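Local coordinates for protein acetyltransferase, GNAT family (Streptococcus agalactiae 2603V/R, PDB 2PC1) that probably transfers an acyl group, most likely acetyl from acetyl-CoA, to an acceptor that is not established, at residues 29-41 against 51-63. Residues are numbered along the deposited sequence; the frame is centred on the assembly and turned at random.
With SO4 (sulfate ion), chain B.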
loop_
_atom_site.group_PDB
_atom_site.type_symbol
_atom_site.label_atom_id
_atom_site.label_comp_id
_atom_site.label_asym_id
_atom_site.label_seq_id
_atom_site.Cartn_x
_atom_site.Cartn_y
_atom_site.Cartn_z
ATOM N N GLU A 29 4.858 8.867 -15.661
ATOM C CA GLU A 29 5.620 7.943 -14.828
ATOM C C GLU A 29 5.102 6.511 -14.899
ATOM O O GLU A 29 5.624 5.633 -14.204
ATOM C CB GLU A 29 5.632 8.449 -13.391
ATOM C CG GLU A 29 6.378 9.769 -13.320
ATOM C CD GLU A 29 6.466 10.358 -11.942
ATOM O OE1 GLU A 29 5.422 10.598 -11.306
ATOM O OE2 GLU A 29 7.613 10.616 -11.491
ATOM N N ILE A 30 4.115 6.260 -15.758
ATOM C CA ILE A 30 3.516 4.953 -15.834
ATOM C C ILE A 30 4.545 3.828 -16.077
ATOM O O ILE A 30 4.477 2.795 -15.408
ATOM C CB ILE A 30 2.340 4.914 -16.883
ATOM C CG1 ILE A 30 1.696 3.529 -16.946
ATOM C CG2 ILE A 30 2.798 5.298 -18.295
ATOM C CD1 ILE A 30 1.029 3.108 -15.666
ATOM N N ASP A 31 5.507 4.014 -16.976
ATOM C CA ASP A 31 6.446 2.935 -17.266
ATOM C C ASP A 31 7.373 2.690 -16.101
ATOM O O ASP A 31 7.690 1.538 -15.786
ATOM C CB ASP A 31 7.254 3.228 -18.531
ATOM C CG ASP A 31 6.411 3.199 -19.782
ATOM O OD1 ASP A 31 5.344 2.567 -19.776
ATOM O OD2 ASP A 31 6.812 3.844 -20.766
ATOM N N GLN A 32 7.833 3.741 -15.436
ATOM C CA GLN A 32 8.660 3.610 -14.282
ATOM C C GLN A 32 7.914 2.867 -13.180
ATOM O O GLN A 32 8.485 2.063 -12.471
ATOM C CB GLN A 32 9.117 4.973 -13.755
ATOM C CG GLN A 32 10.099 5.707 -14.613
ATOM C CD GLN A 32 10.170 7.159 -14.186
ATOM O OE1 GLN A 32 10.807 7.500 -13.192
ATOM N NE2 GLN A 32 9.467 8.015 -14.910
ATOM N N ILE A 33 6.643 3.200 -12.974
ATOM C CA ILE A 33 5.862 2.519 -11.958
ATOM C C ILE A 33 5.737 1.049 -12.345
ATOM O O ILE A 33 5.867 0.185 -11.503
ATOM C CB ILE A 33 4.484 3.189 -11.774
ATOM C CG1 ILE A 33 4.663 4.611 -11.212
ATOM C CG2 ILE A 33 3.587 2.328 -10.883
ATOM C CD1 ILE A 33 3.430 5.483 -11.327
HETATM N N MSE A 34 5.500 0.772 -13.622
HETATM C CA MSE A 34 5.301 -0.621 -14.010
HETATM C C MSE A 34 6.564 -1.432 -13.827
HETATM O O MSE A 34 6.500 -2.618 -13.485
HETATM C CB MSE A 34 4.784 -0.723 -15.437
HETATM C CG MSE A 34 3.319 -0.318 -15.632
HETATM SE SE MSE A 34 2.108 -0.836 -14.221
HETATM C CE MSE A 34 2.077 -2.288 -14.210
ATOM N N LEU A 35 7.718 -0.820 -14.058
ATOM C CA LEU A 35 8.986 -1.520 -13.793
ATOM C C LEU A 35 9.057 -1.909 -12.341
ATOM O O LEU A 35 9.439 -3.045 -12.004
ATOM C CB LEU A 35 10.191 -0.640 -14.156
ATOM C CG LEU A 35 10.405 -0.439 -15.645
ATOM C CD1 LEU A 35 11.320 0.763 -15.949
ATOM C CD2 LEU A 35 10.959 -1.705 -16.303
ATOM N N LEU A 36 8.681 -1.001 -11.441
ATOM C CA LEU A 36 8.715 -1.242 -10.024
ATOM C C LEU A 36 7.720 -2.312 -9.659
ATOM O O LEU A 36 8.042 -3.228 -8.922
ATOM C CB LEU A 36 8.413 0.063 -9.250
ATOM C CG LEU A 36 8.194 -0.022 -7.740
ATOM C CD1 LEU A 36 9.335 -0.743 -7.016
ATOM C CD2 LEU A 36 8.011 1.384 -7.162
ATOM N N ILE A 37 6.509 -2.226 -10.194
ATOM C CA ILE A 37 5.470 -3.234 -9.931
ATOM C C ILE A 37 5.951 -4.623 -10.342
ATOM O O ILE A 37 5.737 -5.598 -9.622
ATOM C CB ILE A 37 4.155 -2.902 -10.689
ATOM C CG1 ILE A 37 3.447 -1.680 -10.067
ATOM C CG2 ILE A 37 3.186 -4.073 -10.698
ATOM C CD1 ILE A 37 2.836 -1.920 -8.672
ATOM N N GLU A 38 6.566 -4.727 -11.512
ATOM C CA GLU A 38 7.021 -6.038 -11.984
ATOM C C GLU A 38 8.139 -6.555 -11.112
ATOM O O GLU A 38 8.215 -7.760 -10.864
ATOM C CB GLU A 38 7.409 -6.007 -13.466
ATOM C CG GLU A 38 6.246 -5.740 -14.385
ATOM C CD GLU A 38 5.138 -6.782 -14.302
ATOM O OE1 GLU A 38 5.405 -7.938 -13.908
ATOM O OE2 GLU A 38 3.998 -6.397 -14.646
ATOM N N GLU A 39 9.027 -5.678 -10.650
ATOM C CA GLU A 39 10.087 -6.100 -9.730
ATOM C C GLU A 39 9.465 -6.654 -8.459
ATOM O O GLU A 39 9.834 -7.742 -7.968
ATOM C CB GLU A 39 11.085 -4.956 -9.457
ATOM C CG GLU A 39 11.997 -4.603 -10.661
ATOM C CD GLU A 39 12.754 -3.274 -10.476
ATOM O OE1 GLU A 39 12.820 -2.775 -9.330
ATOM O OE2 GLU A 39 13.256 -2.720 -11.484
ATOM N N ALA A 40 8.501 -5.925 -7.927
ATOM C CA ALA A 40 7.833 -6.353 -6.737
ATOM C C ALA A 40 7.074 -7.667 -6.920
ATOM O O ALA A 40 7.089 -8.541 -6.045
ATOM C CB ALA A 40 6.907 -5.252 -6.221
ATOM N N ARG A 41 6.413 -7.810 -8.063
ATOM C CA ARG A 41 5.681 -9.015 -8.367
ATOM C C ARG A 41 6.639 -10.216 -8.351
ATOM O O ARG A 41 6.272 -11.290 -7.852
ATOM C CB ARG A 41 4.993 -8.901 -9.733
ATOM C CG ARG A 41 4.013 -10.021 -10.018
ATOM C CD ARG A 41 3.582 -10.071 -11.477
ATOM N NE ARG A 41 3.295 -8.780 -12.095
ATOM C CZ ARG A 41 2.152 -8.104 -11.995
ATOM N NH1 ARG A 41 1.158 -8.549 -11.235
ATOM N NH2 ARG A 41 2.006 -6.953 -12.647
ATOM N N GLN A 51 -0.157 -13.644 -4.255
ATOM C CA GLN A 51 -0.420 -12.226 -4.348
ATOM C C GLN A 51 0.204 -11.648 -5.616
ATOM O O GLN A 51 1.398 -11.801 -5.839
ATOM C CB GLN A 51 0.119 -11.489 -3.122
ATOM C CG GLN A 51 -0.249 -10.022 -3.131
ATOM C CD GLN A 51 0.109 -9.305 -1.850
ATOM O OE1 GLN A 51 1.013 -9.723 -1.124
ATOM N NE2 GLN A 51 -0.591 -8.201 -1.574
ATOM N N TRP A 52 -0.624 -11.044 -6.451
ATOM C CA TRP A 52 -0.230 -10.407 -7.725
ATOM C C TRP A 52 0.199 -11.406 -8.801
ATOM O O TRP A 52 0.774 -11.006 -9.810
ATOM C CB TRP A 52 0.860 -9.351 -7.543
ATOM C CG TRP A 52 0.529 -8.183 -6.679
ATOM C CD1 TRP A 52 -0.571 -7.998 -5.901
ATOM C CD2 TRP A 52 1.367 -7.044 -6.487
ATOM N NE1 TRP A 52 -0.472 -6.784 -5.253
ATOM C CE2 TRP A 52 0.702 -6.179 -5.605
ATOM C CE3 TRP A 52 2.607 -6.667 -6.994
ATOM C CZ2 TRP A 52 1.264 -4.965 -5.180
ATOM C CZ3 TRP A 52 3.142 -5.438 -6.600
ATOM C CH2 TRP A 52 2.475 -4.617 -5.696
ATOM N N GLN A 53 -0.073 -12.691 -8.605
ATOM C CA GLN A 53 0.425 -13.749 -9.497
ATOM C C GLN A 53 -0.664 -14.334 -10.369
ATOM O O GLN A 53 -0.437 -15.357 -11.008
ATOM C CB GLN A 53 1.044 -14.884 -8.689
ATOM C CG GLN A 53 2.064 -14.473 -7.643
ATOM C CD GLN A 53 3.224 -13.678 -8.202
ATOM O OE1 GLN A 53 3.813 -14.068 -9.227
ATOM N NE2 GLN A 53 3.628 -12.614 -7.493
ATOM N N LYS A 54 -1.820 -13.694 -10.421
ATOM C CA LYS A 54 -2.995 -14.277 -11.097
ATOM C C LYS A 54 -3.026 -13.944 -12.574
ATOM O O LYS A 54 -2.343 -13.031 -13.043
ATOM C CB LYS A 54 -4.285 -13.759 -10.461
ATOM C CG LYS A 54 -4.370 -13.895 -8.955
ATOM C CD LYS A 54 -4.100 -15.299 -8.491
ATOM N N GLU A 55 -3.847 -14.694 -13.313
ATOM C CA GLU A 55 -3.930 -14.537 -14.767
ATOM C C GLU A 55 -4.345 -13.134 -15.219
ATOM O O GLU A 55 -3.920 -12.679 -16.285
ATOM C CB GLU A 55 -4.876 -15.589 -15.366
ATOM N N ASP A 56 -5.140 -12.447 -14.404
ATOM C CA ASP A 56 -5.576 -11.081 -14.708
ATOM C C ASP A 56 -4.447 -10.042 -14.734
ATOM O O ASP A 56 -4.680 -8.898 -15.135
ATOM C CB ASP A 56 -6.661 -10.632 -13.715
ATOM C CG ASP A 56 -6.157 -10.534 -12.286
ATOM O OD1 ASP A 56 -4.942 -10.681 -12.053
ATOM O OD2 ASP A 56 -6.988 -10.309 -11.387
ATOM N N GLY A 57 -3.254 -10.413 -14.254
ATOM C CA GLY A 57 -2.098 -9.509 -14.252
ATOM C C GLY A 57 -2.146 -8.416 -13.190
ATOM O O GLY A 57 -1.293 -7.527 -13.178
ATOM N N TYR A 58 -3.137 -8.464 -12.307
ATOM C CA TYR A 58 -3.288 -7.443 -11.292
ATOM C C TYR A 58 -2.049 -7.378 -10.399
ATOM O O TYR A 58 -1.576 -8.414 -9.959
ATOM C CB TYR A 58 -4.495 -7.735 -10.397
ATOM C CG TYR A 58 -4.582 -6.804 -9.226
ATOM C CD1 TYR A 58 -5.217 -5.571 -9.355
ATOM C CD2 TYR A 58 -3.984 -7.108 -7.994
ATOM C CE1 TYR A 58 -5.272 -4.702 -8.313
ATOM C CE2 TYR A 58 -4.040 -6.244 -6.937
ATOM C CZ TYR A 58 -4.696 -5.029 -7.095
ATOM O OH TYR A 58 -4.755 -4.187 -6.036
ATOM N N PRO A 59 -1.534 -6.166 -10.129
ATOM C CA PRO A 59 -1.911 -4.883 -10.708
ATOM C C PRO A 59 -1.262 -4.721 -12.069
ATOM O O PRO A 59 -0.043 -4.887 -12.201
ATOM C CB PRO A 59 -1.359 -3.868 -9.706
ATOM C CG PRO A 59 -0.567 -4.624 -8.732
ATOM C CD PRO A 59 -0.476 -6.007 -9.117
ATOM N N ASN A 60 -2.054 -4.410 -13.086
ATOM C CA ASN A 60 -1.519 -4.233 -14.423
ATOM C C ASN A 60 -1.501 -2.754 -14.814
ATOM O O ASN A 60 -1.857 -1.884 -14.029
ATOM C CB ASN A 60 -2.289 -5.079 -15.434
ATOM C CG ASN A 60 -3.757 -4.761 -15.479
ATOM O OD1 ASN A 60 -4.164 -3.604 -15.365
ATOM N ND2 ASN A 60 -4.576 -5.805 -15.665
ATOM N N ARG A 61 -1.066 -2.468 -16.034
ATOM C CA ARG A 61 -0.894 -1.098 -16.486
ATOM C C ARG A 61 -2.213 -0.335 -16.370
ATOM O O ARG A 61 -2.246 0.809 -15.962
ATOM C CB ARG A 61 -0.385 -1.110 -17.932
ATOM C CG ARG A 61 -0.207 0.245 -18.613
ATOM C CD ARG A 61 0.506 0.076 -19.959
ATOM N NE ARG A 61 1.892 -0.334 -19.735
ATOM C CZ ARG A 61 2.949 0.481 -19.718
ATOM N NH1 ARG A 61 2.810 1.776 -19.958
ATOM N NH2 ARG A 61 4.150 -0.011 -19.453
ATOM N N ASN A 62 -3.302 -0.989 -16.759
ATOM C CA ASN A 62 -4.612 -0.355 -16.638
ATOM C C ASN A 62 -5.006 -0.051 -15.202
ATOM O O ASN A 62 -5.649 0.969 -14.926
ATOM C CB ASN A 62 -5.701 -1.196 -17.302
ATOM C CG ASN A 62 -5.564 -1.245 -18.819
ATOM O OD1 ASN A 62 -5.010 -0.342 -19.453
ATOM N ND2 ASN A 62 -6.063 -2.323 -19.405
ATOM N N ASP A 63 -4.668 -0.939 -14.276
ATOM C CA ASP A 63 -4.914 -0.663 -12.868
ATOM C C ASP A 63 -4.181 0.601 -12.423
ATOM O O ASP A 63 -4.740 1.451 -11.732
ATOM C CB ASP A 63 -4.486 -1.818 -11.976
ATOM C CG ASP A 63 -5.310 -3.072 -12.197
ATOM O OD1 ASP A 63 -6.557 -2.971 -12.097
ATOM O OD2 ASP A 63 -4.739 -4.153 -12.475
HETATM S S SO4 B . -3.080 -5.229 -3.026
HETATM O O1 SO4 B . -2.168 -4.508 -3.881
HETATM O O2 SO4 B . -2.998 -4.668 -1.681
HETATM O O3 SO4 B . -4.446 -5.153 -3.507
HETATM O O4 SO4 B . -2.635 -6.619 -2.982
#
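Arg41 reaches from helix 30-46 into the bend of residues 52-59 and ties the backbone of that bend together. CB hands the chain on to CG, which lies anti to the backbone N (chi1 -170°) and heads toward Trp52. Arg41 CG and CD both lie 3.4 Å from Trp52 O, and CG also touches Gln53 NE2. The chain bends at chi3, and NE turns back to Glu38 OE1. CZ lies near Gly57 O. Arg41 NH1 donates to Trp52 O at 2.9 Å, in the carbonyl plane and on a lone pair. Its bonds to Tyr58 O and Gly57 O are weak. Arg41 NH2 meets Pro59 O at 2.9 Å from above the carbonyl plane. It also binds Glu38 OE2. This side-on salt bridge and the carbonyls at the edge hold the guanidinium in one orientation. Gln53 NE2 returns a bond of 3.0 Å to Arg41 O.

The Trp52 ring packs against Ala40 CB through CZ3 and Ile37 CD1 through CH2. Pro59, after a cis peptide bond, lays CD over one face of that ring, toward its rim. Trp52 NE1 and Tyr58 OH bind a sulfate, probably from the crystallisation liquor.

Arg61 forms an end-on salt bridge with Asp31, NH1 (2.7 Å) and NH2 (2.9 Å) both on OD1. Met34, a selenomethionine, places CG over one face of this guanidinium, toward its rim. Met34 CE lies 3.6 Å from Arg61 N.

Asn60 and Asp63 form a capping box starting helix 61-70. The contact joins the first two helices of the GNAT fold, between strands 20-24 and 73-78.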